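Nucleocapsid (Crimean-congo hemorrhagic fever virus, PDB 4AKL) probably binds double- and single-stranded RNA, takes part in packaging the viral genome and has sequence-non-specific DNA endonuclease activity, likely with manganese as cofactor. Local coordinates at residues F73-Y78 against T410-N415; P41-F46 against L67-K72; I77-W82 against R140-T145; S61-A66 against V431-I436. One frame throughout, in Å; residues are numbered along the deposited sequence. Where two conformers were deposited one is given.

Overall arrangement
In this largely helical chain each contact has a segment within residues 41-82; along the chain contacts 2 and 4 cross, and contacts 1 and 3 are nested inside the loop closed by contact 4. Contacts 2 and 4 share helix 56-71, their centres about 7 Å apart; contact 2 adds the loop entering helix 45-52, contact 4 the late helix 425-440. Contacts 1 and 3 share Ile77 and Tyr78 on helix 77-83, with centres about 11 Å apart. Contact 1 touches contacts 2 and 4, whereas contacts 3 and 4 are about 28 Å apart between centres. Contacts 1 and 4 join residues more than 300 positions apart, so early and late parts of the chain are interwoven in one body.

Contact 1: residues F73-Y78 against T410-N415; sequences FCAPIY and TKSILN
The ring of Pro76 overlaps the carboxamide of Asn415, the two side chains sliding past each other in opposite directions until Pro76 CB is 3.6 Å from Asn415 CG. Asn415 CG stands anti to its own backbone N (chi1 -166°), which carries the amide across to the loop that precedes helix 77-83. There Asn415 ND2 donates to Cys74 O at 2.9 Å along a nearly straight line, with an N-H...O angle of 166°. The acceptor lies in the plane of the Asn415 amide, but the donor stands 47° above the plane of the Cys74 carbonyl and so is not aimed at a lone pair.

Three residues earlier, Ser412 points at the loop. Its OG, beside its own backbone N, rests against Ala75 CA at 3.6 Å, and its CB packs against Cys74 SG at 4.0 Å. The sulfur is in the crowded position between the Cys74 N and carbonyl carbon, which turns it to the 3-10 turn of residues 410-415. Val390 of helix 385-392 also packs on Ser412.

Two carbonyl oxygens, Cys74 O and Ser412 O, come within 3.4 Å of each other, and Asn415 serves both: its side-chain nitrogen donates to the first and its backbone N to the second, at 3.0 Å. Asn415 OD1 in turn accepts from Ser33 N. With both ends of a buried amide engaged, the flip of the carboxamide is fixed, and a single side chain ties the loop before helix 77-83, the 410-415 turn and the 31-33 region together.

Contact 2: residues P41-F46 against L67-K72; sequences PNLDRF and LVEATK
Glu69 OE2 is gripped twice: by Arg45 NH1 at 3.1 Å and by a water that donates to it at 2.6 Å. The same water accepts from Asn42 N, so it bridges the loop backbone to the carboxylate. The other oxygen, Glu69 OE1, takes Arg45 NH2 at 2.6 Å, completing an end-on salt bridge in which each terminal nitrogen has its own oxygen. The two planes are far from coplanar, 56° apart, and both oxygens are met from above the carboxylate plane.

Arg45 reaches there with a chain extended from CG to NE, after leaving the backbone in the crowded position between N and carbonyl carbon. Phe46 CZ lies 3.4 Å above one face of its guanidinium, offset toward the rim, while the Phe46 ring presents its edge to Glu69 OE1. One aromatic ring thus touches both partners of the ion pair.

Deeper in, Leu43 CD2 slides alongside the Glu69 chain, 3.7 Å from CG, and Leu43 CD1 meets Ala70 CB at 3.9 Å. Pro41 CG rests against the helix backbone, 3.6 Å from Ala70 O. An Asx turn, Asn42 OD1 accepting from Asp44 N, shapes the loop.

Residues 41-46 fold over the C-terminal part of helix 56-71, and Leu43 and Phe46 also pack on Ile436 of helix 425-440, wedging between the two helices.

Contact 3: residues I77-W82 against R140-T145; sequences IYECAW and RVNANT
Glu79 leaves helix 77-83 toward the 140-145 loop, and contact begins at its CB, 4.2 Å from Thr145 CG2. The next carbon, Glu79 CG, lies closer to that methyl, at 3.7 Å, and also packs on Asn144 CB. A bend at chi2 (78°) then brings Glu79 OE2 between two amides. Asn142 ND2 donates to it at 2.9 Å on the anti lone pair, whereas Asn144 ND2, also 2.9 Å from Glu79 OE2, comes from 69° above the carboxylate plane along a nearly straight bond. Glu79 OE1 accepts from Ser33 OG. Three donors around a buried carboxylate would be expected to stabilise its charged form.

One turn on, Val141 CG1 sits over a face of the Trp82 indole, 3.2 Å from CZ2 and offset toward the rim, a tight CH-pi contact. The indole's rotation is set by Trp82 NE1, which donates to Phe139 O. Val141 CG2 meets the edge of the Tyr78 ring at CE2, and Tyr78 OH is hydrogen-bonded to Asn14 OD1 of helix 10-24.

Thr145 OG1 holds the loop in shape, accepting from Val141 N at 2.9 Å. Residues 143-144 form a short 3-10 turn, closed by Thr145 N donating to Asn142 O. A loop with two asparagines for the glutamate and a valine for the aromatic rings thus packs on one face of helix 77-83, within the mainly alpha-helical fold of this nairovirus nucleocapsid protein.

Contact 4: residues S61-A66 against V431-I436; sequences SIYASA and VKLFEI
The Tyr63 ring meets residues 431-436 with its edge: Leu433 O and Ile436 CG2 both lie near the ring plane, at the rim. Tyr63 CE1 is 3.9 Å from Leu433 O, and Tyr63 CD1 is 4.1 Å from Ile436 CG2. The motif is an antiparallel helix pair, helix 56-71 running against helix 425-440. In these segments the axes are 10.5 Å apart at closest approach, with an angle of 176° between their directions, so the two run almost exactly counter to each other.

Tyr63 CG stands anti to the backbone N (chi1 175°), which swings the ring from the flank of its helix across to the partner. From the other helix, Leu433, with CG beside its backbone N, sends its CD2 branch to Tyr63 CE1 at 4.2 Å; the same methyl lies 4.1 Å from Ala66 C, filling the angle between the ring and the helix backbone. Ala66 is small enough for Ile436 to approach closely, and Ile436 CD1 touches Ala66 CB at 3.8 Å. The two branches of Ile436 divide the work, CG2 going to the tyrosine and CD1 to the alanine.

No hydrogen bond crosses between the segments; the join is apolar packing between mostly buried side chains. At one border Lys432 NZ makes a salt bridge to Asp44, while Phe434, pointing away from helix 56-71, packs on helices 163-181 and 450-460. Leu433 also touches Ile413. On helix 56-71 itself, Ser61 O accepts two bonds from a single residue, from Ser65 N and, at 3.0 Å, from Ser65 OG.

Contact 1: residues F73-Y78 against T410-N415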
loop_
_atom_site.group_PDB
_atom_site.type_symbol
_atom_site.label_atom_id
_atom_site.label_comp_id
_atom_site.label_asym_id
_atom_site.label_seq_id
_atom_site.Cartn_x
_atom_site.Cartn_y
_atom_site.Cartn_z
ATOM N N PHE A 73 11.792 -1.479 20.134
ATOM C CA PHE A 73 13.083 -2.170 19.961
ATOM C C PHE A 73 13.107 -3.165 18.790
ATOM O O PHE A 73 14.072 -3.891 18.623
ATOM C CB PHE A 73 13.513 -2.867 21.272
ATOM C CG PHE A 73 13.753 -1.917 22.439
ATOM C CD1 PHE A 73 14.813 -1.007 22.415
ATOM C CD2 PHE A 73 12.935 -1.951 23.559
ATOM C CE1 PHE A 73 15.051 -0.114 23.486
ATOM C CE2 PHE A 73 13.155 -1.071 24.649
ATOM C CZ PHE A 73 14.218 -0.146 24.601
ATOM N N CYS A 74 12.074 -3.174 17.946
ATOM C CA CYS A 74 11.993 -4.201 16.931
ATOM C C CYS A 74 12.062 -3.666 15.533
ATOM O O CYS A 74 11.627 -4.361 14.606
ATOM C CB CYS A 74 10.742 -5.040 17.163
ATOM S SG CYS A 74 9.326 -4.205 16.896
ATOM N N ALA A 75 12.616 -2.451 15.351
ATOM C CA ALA A 75 12.870 -1.926 14.005
ATOM C C ALA A 75 13.884 -2.840 13.268
ATOM O O ALA A 75 14.847 -3.291 13.877
ATOM C CB ALA A 75 13.389 -0.487 14.039
ATOM N N PRO A 76 13.622 -3.147 11.979
ATOM C CA PRO A 76 14.521 -3.914 11.113
ATOM C C PRO A 76 15.625 -3.013 10.688
ATOM O O PRO A 76 15.518 -2.298 9.671
ATOM C CB PRO A 76 13.627 -4.342 9.955
ATOM C CG PRO A 76 12.642 -3.352 9.881
ATOM C CD PRO A 76 12.383 -2.828 11.276
ATOM N N ILE A 77 16.689 -3.041 11.473
ATOM C CA ILE A 77 17.824 -2.109 11.283
ATOM C C ILE A 77 18.394 -2.035 9.884
ATOM O O ILE A 77 18.633 -0.926 9.344
ATOM C CB ILE A 77 18.952 -2.410 12.229
ATOM C CG1 ILE A 77 18.491 -2.144 13.668
ATOM C CG2 ILE A 77 20.132 -1.522 11.915
ATOM C CD1 ILE A 77 18.071 -0.654 13.952
ATOM N N TYR A 78 18.591 -3.192 9.289
ATOM C CA TYR A 78 19.262 -3.273 7.977
ATOM C C TYR A 78 18.463 -2.522 6.944
ATOM O O TYR A 78 18.995 -1.691 6.223
ATOM C CB TYR A 78 19.420 -4.729 7.535
ATOM C CG TYR A 78 20.170 -4.898 6.241
ATOM C CD1 TYR A 78 21.531 -5.000 6.236
ATOM C CD2 TYR A 78 19.498 -4.942 4.999
ATOM C CE1 TYR A 78 22.235 -5.157 5.070
ATOM C CE2 TYR A 78 20.212 -5.092 3.793
ATOM C CZ TYR A 78 21.568 -5.198 3.840
ATOM O OH TYR A 78 22.296 -5.356 2.689
ATOM N N THR A 410 4.823 2.266 14.138
ATOM C CA THR A 410 3.851 1.188 13.985
ATOM C C THR A 410 4.356 -0.022 13.216
ATOM O O THR A 410 4.427 -1.108 13.760
ATOM C CB THR A 410 2.503 1.728 13.424
ATOM O OG1 THR A 410 2.049 2.759 14.293
ATOM C CG2 THR A 410 1.406 0.670 13.367
ATOM N N LYS A 411 4.745 0.160 11.954
ATOM C CA LYS A 411 5.003 -0.985 11.114
ATOM C C LYS A 411 6.278 -1.814 11.458
ATOM O O LYS A 411 6.545 -2.839 10.783
ATOM C CB LYS A 411 4.868 -0.575 9.647
ATOM C CG LYS A 411 3.398 -0.563 9.287
ATOM C CD LYS A 411 3.081 -0.030 7.950
ATOM C CE LYS A 411 1.584 -0.058 7.755
ATOM N NZ LYS A 411 1.235 0.645 6.539
ATOM N N SER A 412 7.041 -1.405 12.490
ATOM C CA SER A 412 8.130 -2.196 12.956
ATOM C C SER A 412 7.616 -3.511 13.478
ATOM O O SER A 412 8.365 -4.474 13.509
ATOM C CB SER A 412 8.972 -1.490 13.973
ATOM O OG SER A 412 9.684 -0.417 13.388
ATOM N N ILE A 413 6.332 -3.540 13.881
ATOM C CA ILE A 413 5.627 -4.777 14.226
ATOM C C ILE A 413 5.740 -5.876 13.179
ATOM O O ILE A 413 5.785 -7.053 13.534
ATOM C CB ILE A 413 4.098 -4.478 14.552
ATOM C CG1 ILE A 413 3.972 -3.948 15.950
ATOM C CG2 ILE A 413 3.287 -5.700 14.567
ATOM C CD1 ILE A 413 2.644 -3.178 16.235
ATOM N N LEU A 414 5.782 -5.511 11.893
ATOM C CA LEU A 414 5.869 -6.481 10.820
ATOM C C LEU A 414 7.241 -7.188 10.777
ATOM O O LEU A 414 7.377 -8.188 10.112
ATOM C CB LEU A 414 5.601 -5.796 9.470
ATOM C CG LEU A 414 4.165 -5.332 9.281
ATOM C CD1 LEU A 414 4.031 -4.594 7.975
ATOM C CD2 LEU A 414 3.175 -6.508 9.369
ATOM N N ASN A 415 8.234 -6.630 11.469
ATOM C CA ASN A 415 9.513 -7.304 11.724
ATOM C C ASN A 415 9.429 -8.366 12.848
ATOM O O ASN A 415 10.368 -9.137 13.022
ATOM C CB ASN A 415 10.597 -6.279 12.062
ATOM C CG ASN A 415 11.987 -6.856 11.997
ATOM O OD1 ASN A 415 12.280 -7.728 11.146
ATOM N ND2 ASN A 415 12.850 -6.406 12.886
#

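Contact 2: residues P41-F46 against L67-K72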
loop_
_atom_site.group_PDB
_atom_site.type_symbol
_atom_site.label_atom_id
_atom_site.label_comp_id
_atom_site.label_asym_id
_atom_site.label_seq_id
_atom_site.Cartn_x
_atom_site.Cartn_y
_atom_site.Cartn_z
ATOM N N PRO A 41 7.333 -7.778 23.638
ATOM C CA PRO A 41 6.789 -6.776 24.507
ATOM C C PRO A 41 5.517 -7.273 25.208
ATOM O O PRO A 41 4.697 -7.972 24.618
ATOM C CB PRO A 41 6.467 -5.612 23.558
ATOM C CG PRO A 41 7.028 -5.973 22.242
ATOM C CD PRO A 41 7.134 -7.424 22.219
ATOM N N ASN A 42 5.388 -6.914 26.472
ATOM C CA ASN A 42 4.265 -7.310 27.281
ATOM C C ASN A 42 3.417 -6.070 27.444
ATOM O O ASN A 42 3.835 -5.102 28.099
ATOM C CB ASN A 42 4.724 -7.831 28.629
ATOM C CG ASN A 42 3.592 -8.521 29.412
ATOM O OD1 ASN A 42 2.415 -8.189 29.274
ATOM N ND2 ASN A 42 3.960 -9.489 30.226
ATOM N N LEU A 43 2.232 -6.105 26.846
ATOM C CA LEU A 43 1.357 -4.959 26.838
ATOM C C LEU A 43 0.165 -5.130 27.783
ATOM O O LEU A 43 -0.725 -4.291 27.807
ATOM C CB LEU A 43 0.884 -4.687 25.399
ATOM C CG LEU A 43 1.935 -4.617 24.263
ATOM C CD1 LEU A 43 1.281 -4.270 22.915
ATOM C CD2 LEU A 43 3.027 -3.617 24.560
ATOM N N ASP A 44 0.163 -6.207 28.565
ATOM C CA ASP A 44 -0.937 -6.573 29.481
ATOM C C ASP A 44 -1.402 -5.416 30.297
ATOM O O ASP A 44 -2.590 -5.103 30.314
ATOM C CB ASP A 44 -0.512 -7.700 30.470
ATOM C CG ASP A 44 -0.537 -9.108 29.846
ATOM O OD1 ASP A 44 -1.050 -9.267 28.734
ATOM O OD2 ASP A 44 -0.041 -10.077 30.481
ATOM N N ARG A 45 -0.462 -4.758 30.970
ATOM C CA ARG A 45 -0.812 -3.681 31.873
ATOM C C ARG A 45 -1.627 -2.571 31.214
ATOM O O ARG A 45 -2.393 -1.905 31.888
ATOM C CB ARG A 45 0.436 -3.086 32.533
ATOM C CG ARG A 45 1.273 -2.137 31.629
ATOM C CD ARG A 45 2.591 -1.842 32.367
ATOM N NE ARG A 45 3.479 -0.940 31.644
ATOM C CZ ARG A 45 4.346 -1.298 30.702
ATOM N NH1 ARG A 45 4.475 -2.562 30.302
ATOM N NH2 ARG A 45 5.091 -0.369 30.123
ATOM N N PHE A 46 -1.476 -2.375 29.910
ATOM C CA PHE A 46 -2.215 -1.301 29.241
ATOM C C PHE A 46 -3.717 -1.599 29.115
ATOM O O PHE A 46 -4.512 -0.676 28.897
ATOM C CB PHE A 46 -1.627 -0.971 27.881
ATOM C CG PHE A 46 -0.182 -0.481 27.936
ATOM C CD1 PHE A 46 0.111 0.833 28.298
ATOM C CD2 PHE A 46 0.865 -1.328 27.608
ATOM C CE1 PHE A 46 1.435 1.285 28.371
ATOM C CE2 PHE A 46 2.186 -0.886 27.664
ATOM C CZ PHE A 46 2.476 0.431 28.048
ATOM N N LEU A 67 1.623 1.298 22.006
ATOM C CA LEU A 67 2.100 1.191 20.631
ATOM C C LEU A 67 3.624 1.426 20.539
ATOM O O LEU A 67 4.375 0.697 19.823
ATOM C CB LEU A 67 1.307 2.182 19.807
ATOM C CG LEU A 67 1.503 2.245 18.302
ATOM C CD1 LEU A 67 1.300 0.852 17.656
ATOM C CD2 LEU A 67 0.539 3.291 17.748
ATOM N N VAL A 68 4.096 2.441 21.269
ATOM C CA VAL A 68 5.542 2.656 21.354
ATOM C C VAL A 68 6.256 1.470 22.024
ATOM O O VAL A 68 7.329 1.043 21.566
ATOM C CB VAL A 68 5.870 3.910 22.049
ATOM C CG1 VAL A 68 7.358 3.920 22.417
ATOM C CG2 VAL A 68 5.462 5.038 21.133
ATOM N N GLU A 69 5.652 0.954 23.080
ATOM C CA GLU A 69 6.215 -0.187 23.786
ATOM C C GLU A 69 6.255 -1.418 22.881
ATOM O O GLU A 69 7.251 -2.118 22.828
ATOM C CB GLU A 69 5.414 -0.476 25.037
ATOM C CG GLU A 69 5.934 -1.727 25.766
ATOM C CD GLU A 69 6.128 -1.535 27.211
ATOM O OE1 GLU A 69 6.008 -0.363 27.679
ATOM O OE2 GLU A 69 6.404 -2.554 27.909
ATOM N N ALA A 70 5.161 -1.641 22.157
ATOM C CA ALA A 70 5.116 -2.662 21.162
ATOM C C ALA A 70 6.248 -2.570 20.102
ATOM O O ALA A 70 6.677 -3.592 19.584
ATOM C CB ALA A 70 3.771 -2.617 20.466
ATOM N N THR A 71 6.715 -1.366 19.784
ATOM C CA THR A 71 7.560 -1.173 18.650
ATOM C C THR A 71 8.959 -0.618 18.913
ATOM O O THR A 71 9.777 -0.599 18.012
ATOM C CB THR A 71 6.877 -0.193 17.665
ATOM O OG1 THR A 71 6.605 1.001 18.338
ATOM C CG2 THR A 71 5.582 -0.705 17.210
ATOM N N LYS A 72 9.210 -0.152 20.115
ATOM C CA LYS A 72 10.393 0.549 20.428
ATOM C C LYS A 72 11.693 -0.162 19.939
ATOM O O LYS A 72 12.574 0.486 19.395
ATOM C CB LYS A 72 10.478 0.724 21.977
ATOM C CG LYS A 72 11.154 1.938 22.434
ATOM C CD LYS A 72 11.231 1.943 23.990
ATOM C CE LYS A 72 11.935 3.191 24.596
ATOM N NZ LYS A 72 12.766 4.042 23.681
HETATM O O HOH W 1 7.210 -4.840 26.842
#

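Contact 3: residues I77-W82 against R140-T145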
loop_
_atom_site.group_PDB
_atom_site.type_symbol
_atom_site.label_atom_id
_atom_site.label_comp_id
_atom_site.label_asym_id
_atom_site.label_seq_id
_atom_site.Cartn_x
_atom_site.Cartn_y
_atom_site.Cartn_z
ATOM N N ILE A 77 16.689 -3.041 11.473
ATOM C CA ILE A 77 17.824 -2.109 11.283
ATOM C C ILE A 77 18.394 -2.035 9.884
ATOM O O ILE A 77 18.633 -0.926 9.344
ATOM C CB ILE A 77 18.952 -2.410 12.229
ATOM C CG1 ILE A 77 18.491 -2.144 13.668
ATOM C CG2 ILE A 77 20.132 -1.522 11.915
ATOM C CD1 ILE A 77 18.071 -0.654 13.952
ATOM N N TYR A 78 18.591 -3.192 9.289
ATOM C CA TYR A 78 19.262 -3.273 7.977
ATOM C C TYR A 78 18.463 -2.522 6.944
ATOM O O TYR A 78 18.995 -1.691 6.223
ATOM C CB TYR A 78 19.420 -4.729 7.535
ATOM C CG TYR A 78 20.170 -4.898 6.241
ATOM C CD1 TYR A 78 21.531 -5.000 6.236
ATOM C CD2 TYR A 78 19.498 -4.942 4.999
ATOM C CE1 TYR A 78 22.235 -5.157 5.070
ATOM C CE2 TYR A 78 20.212 -5.092 3.793
ATOM C CZ TYR A 78 21.568 -5.198 3.840
ATOM O OH TYR A 78 22.296 -5.356 2.689
ATOM N N GLU A 79 17.174 -2.797 6.896
ATOM C CA GLU A 79 16.343 -2.229 5.842
ATOM C C GLU A 79 16.034 -0.768 6.115
ATOM O O GLU A 79 16.021 0.028 5.166
ATOM C CB GLU A 79 15.077 -3.048 5.644
ATOM C CG GLU A 79 15.340 -4.401 5.046
ATOM C CD GLU A 79 15.878 -5.482 6.030
ATOM O OE1 GLU A 79 15.735 -5.317 7.262
ATOM O OE2 GLU A 79 16.444 -6.514 5.530
ATOM N N CYS A 80 15.814 -0.412 7.401
ATOM C CA CYS A 80 15.605 0.992 7.791
ATOM C C CYS A 80 16.858 1.799 7.446
ATOM O O CYS A 80 16.763 2.904 6.896
ATOM C CB CYS A 80 15.288 1.107 9.294
ATOM S SG CYS A 80 13.702 0.402 9.773
ATOM N N ALA A 81 18.035 1.252 7.749
ATOM C CA ALA A 81 19.278 1.958 7.396
ATOM C C ALA A 81 19.386 2.101 5.875
ATOM O O ALA A 81 19.770 3.161 5.367
ATOM C CB ALA A 81 20.461 1.278 7.949
ATOM N N TRP A 82 19.062 1.046 5.137
ATOM C CA TRP A 82 19.089 1.130 3.676
ATOM C C TRP A 82 18.117 2.217 3.137
ATOM O O TRP A 82 18.477 2.999 2.245
ATOM C CB TRP A 82 18.757 -0.239 3.080
ATOM C CG TRP A 82 18.590 -0.296 1.564
ATOM C CD1 TRP A 82 17.420 -0.477 0.890
ATOM C CD2 TRP A 82 19.619 -0.204 0.559
ATOM N NE1 TRP A 82 17.635 -0.506 -0.454
ATOM C CE2 TRP A 82 18.976 -0.342 -0.702
ATOM C CE3 TRP A 82 21.018 -0.025 0.596
ATOM C CZ2 TRP A 82 19.679 -0.278 -1.922
ATOM C CZ3 TRP A 82 21.717 0.026 -0.603
ATOM C CH2 TRP A 82 21.048 -0.102 -1.847
ATOM N N ARG A 140 15.335 -2.763 -4.255
ATOM C CA ARG A 140 15.427 -4.165 -3.866
ATOM C C ARG A 140 16.872 -4.596 -3.634
ATOM O O ARG A 140 17.631 -4.594 -4.552
ATOM C CB ARG A 140 14.803 -5.079 -4.954
ATOM C CG ARG A 140 14.610 -6.532 -4.499
ATOM C CD ARG A 140 14.550 -7.516 -5.642
ATOM N NE ARG A 140 14.639 -8.882 -5.145
ATOM C CZ ARG A 140 13.684 -9.807 -5.225
ATOM N NH1 ARG A 140 12.519 -9.555 -5.805
ATOM N NH2 ARG A 140 13.912 -11.002 -4.715
ATOM N N VAL A 141 17.216 -4.961 -2.400
ATOM C CA VAL A 141 18.513 -5.575 -2.110
ATOM C C VAL A 141 18.354 -6.922 -1.423
ATOM O O VAL A 141 19.325 -7.563 -1.152
ATOM C CB VAL A 141 19.404 -4.687 -1.232
ATOM C CG1 VAL A 141 19.908 -3.509 -2.053
ATOM C CG2 VAL A 141 18.664 -4.245 0.012
ATOM N N ASN A 142 17.122 -7.334 -1.132
ATOM C CA ASN A 142 16.822 -8.617 -0.461
ATOM C C ASN A 142 15.307 -8.825 -0.499
ATOM O O ASN A 142 14.570 -7.950 -0.993
ATOM C CB ASN A 142 17.387 -8.712 0.991
ATOM C CG ASN A 142 16.846 -7.609 1.969
ATOM O OD1 ASN A 142 15.782 -6.937 1.758
ATOM N ND2 ASN A 142 17.589 -7.441 3.073
ATOM N N ALA A 143 14.839 -9.962 0.015
ATOM C CA ALA A 143 13.403 -10.277 0.011
ATOM C C ALA A 143 12.604 -9.278 0.844
ATOM O O ALA A 143 11.478 -8.984 0.517
ATOM C CB ALA A 143 13.149 -11.696 0.509
ATOM N N ASN A 144 13.196 -8.754 1.919
ATOM C CA ASN A 144 12.521 -7.740 2.780
ATOM C C ASN A 144 12.254 -6.436 2.042
ATOM O O ASN A 144 11.423 -5.684 2.462
ATOM C CB ASN A 144 13.357 -7.445 4.042
ATOM C CG ASN A 144 13.408 -8.636 5.038
ATOM O OD1 ASN A 144 12.522 -9.543 5.043
ATOM N ND2 ASN A 144 14.442 -8.617 5.919
ATOM N N THR A 145 12.969 -6.170 0.937
ATOM C CA THR A 145 12.807 -4.928 0.166
ATOM C C THR A 145 12.248 -5.180 -1.234
ATOM O O THR A 145 12.455 -4.369 -2.140
ATOM C CB THR A 145 14.155 -4.189 0.106
ATOM O OG1 THR A 145 15.195 -5.091 -0.363
ATOM C CG2 THR A 145 14.514 -3.585 1.524
#

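Contact 4: residues S61-A66 against V431-I436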
loop_
_atom_site.group_PDB
_atom_site.type_symbol
_atom_site.label_atom_id
_atom_site.label_comp_id
_atom_site.label_asym_id
_atom_site.label_seq_id
_atom_site.Cartn_x
_atom_site.Cartn_y
_atom_site.Cartn_z
ATOM N N SER A 61 -3.321 8.538 25.319
ATOM C CA SER A 61 -2.012 8.418 25.910
ATOM C C SER A 61 -1.649 6.947 26.260
ATOM O O SER A 61 -0.519 6.491 25.987
ATOM C CB SER A 61 -1.960 9.314 27.154
ATOM O OG SER A 61 -0.756 9.133 27.880
ATOM N N ILE A 62 -2.609 6.221 26.852
ATOM C CA ILE A 62 -2.408 4.799 27.187
ATOM C C ILE A 62 -2.145 3.996 25.901
ATOM O O ILE A 62 -1.172 3.213 25.801
ATOM C CB ILE A 62 -3.601 4.203 27.956
ATOM C CG1 ILE A 62 -3.731 4.870 29.341
ATOM C CG2 ILE A 62 -3.433 2.691 28.108
ATOM C CD1 ILE A 62 -5.196 4.861 29.963
ATOM N N TYR A 63 -2.994 4.224 24.910
ATOM C CA TYR A 63 -2.868 3.513 23.631
ATOM C C TYR A 63 -1.565 3.869 22.923
ATOM O O TYR A 63 -0.920 2.982 22.351
ATOM C CB TYR A 63 -4.034 3.764 22.698
ATOM C CG TYR A 63 -3.786 3.117 21.377
ATOM C CD1 TYR A 63 -3.991 1.746 21.186
ATOM C CD2 TYR A 63 -3.320 3.862 20.306
ATOM C CE1 TYR A 63 -3.728 1.149 19.928
ATOM C CE2 TYR A 63 -3.067 3.283 19.075
ATOM C CZ TYR A 63 -3.270 1.931 18.882
ATOM O OH TYR A 63 -3.009 1.403 17.629
ATOM N N ALA A 64 -1.194 5.153 22.946
ATOM C CA ALA A 64 0.034 5.580 22.290
ATOM C C ALA A 64 1.241 4.985 23.016
ATOM O O ALA A 64 2.187 4.628 22.371
ATOM C CB ALA A 64 0.121 7.127 22.181
ATOM N N SER A 65 1.193 4.849 24.337
ATOM C CA SER A 65 2.302 4.235 25.102
ATOM C C SER A 65 2.435 2.755 24.796
ATOM O O SER A 65 3.560 2.244 24.692
ATOM C CB SER A 65 2.125 4.361 26.625
ATOM O OG SER A 65 2.145 5.681 27.053
ATOM N N ALA A 66 1.304 2.068 24.683
ATOM C CA ALA A 66 1.298 0.650 24.312
ATOM C C ALA A 66 1.964 0.434 22.945
ATOM O O ALA A 66 2.732 -0.456 22.775
ATOM C CB ALA A 66 -0.128 0.089 24.275
ATOM N N VAL A 431 -2.850 -8.407 18.191
ATOM C CA VAL A 431 -4.058 -8.739 18.962
ATOM C C VAL A 431 -4.148 -7.933 20.265
ATOM O O VAL A 431 -5.233 -7.412 20.633
ATOM C CB VAL A 431 -4.090 -10.290 19.277
ATOM C CG1 VAL A 431 -4.978 -10.603 20.410
ATOM C CG2 VAL A 431 -4.481 -11.056 18.041
ATOM N N LYS A 432 -3.021 -7.836 20.961
ATOM C CA LYS A 432 -2.993 -7.130 22.205
ATOM C C LYS A 432 -3.271 -5.654 21.923
ATOM O O LYS A 432 -3.978 -5.029 22.714
ATOM C CB LYS A 432 -1.699 -7.336 22.995
ATOM C CG LYS A 432 -1.934 -7.360 24.531
ATOM C CD LYS A 432 -2.691 -8.678 24.919
ATOM C CE LYS A 432 -2.415 -9.204 26.272
ATOM N NZ LYS A 432 -3.241 -8.651 27.369
ATOM N N LEU A 433 -2.785 -5.108 20.798
ATOM C CA LEU A 433 -3.116 -3.709 20.454
ATOM C C LEU A 433 -4.597 -3.509 20.124
ATOM O O LEU A 433 -5.187 -2.472 20.484
ATOM C CB LEU A 433 -2.305 -3.166 19.315
ATOM C CG LEU A 433 -0.850 -2.967 19.675
ATOM C CD1 LEU A 433 -0.012 -2.970 18.408
ATOM C CD2 LEU A 433 -0.628 -1.676 20.491
ATOM N N PHE A 434 -5.177 -4.476 19.437
ATOM C CA PHE A 434 -6.579 -4.462 19.143
ATOM C C PHE A 434 -7.399 -4.476 20.457
ATOM O O PHE A 434 -8.269 -3.676 20.608
ATOM C CB PHE A 434 -6.960 -5.668 18.259
ATOM C CG PHE A 434 -8.444 -5.765 17.959
ATOM C CD1 PHE A 434 -9.026 -4.968 16.975
ATOM C CD2 PHE A 434 -9.245 -6.653 18.631
ATOM C CE1 PHE A 434 -10.386 -5.086 16.696
ATOM C CE2 PHE A 434 -10.622 -6.763 18.338
ATOM C CZ PHE A 434 -11.169 -5.978 17.388
ATOM N N GLU A 435 -7.075 -5.373 21.379
ATOM C CA GLU A 435 -7.809 -5.516 22.618
ATOM C C GLU A 435 -7.716 -4.217 23.389
ATOM O O GLU A 435 -8.706 -3.721 23.920
ATOM C CB GLU A 435 -7.325 -6.734 23.416
ATOM C CG GLU A 435 -7.698 -8.096 22.697
ATOM C CD GLU A 435 -6.991 -9.339 23.268
ATOM O OE1 GLU A 435 -5.850 -9.232 23.799
ATOM O OE2 GLU A 435 -7.582 -10.441 23.186
ATOM N N ILE A 436 -6.525 -3.635 23.408
ATOM C CA ILE A 436 -6.326 -2.342 24.056
ATOM C C ILE A 436 -7.186 -1.238 23.396
ATOM O O ILE A 436 -7.877 -0.472 24.128
ATOM C CB ILE A 436 -4.850 -1.956 24.093
ATOM C CG1 ILE A 436 -4.074 -2.896 24.998
ATOM C CG2 ILE A 436 -4.652 -0.526 24.592
ATOM C CD1 ILE A 436 -2.598 -2.789 24.798
#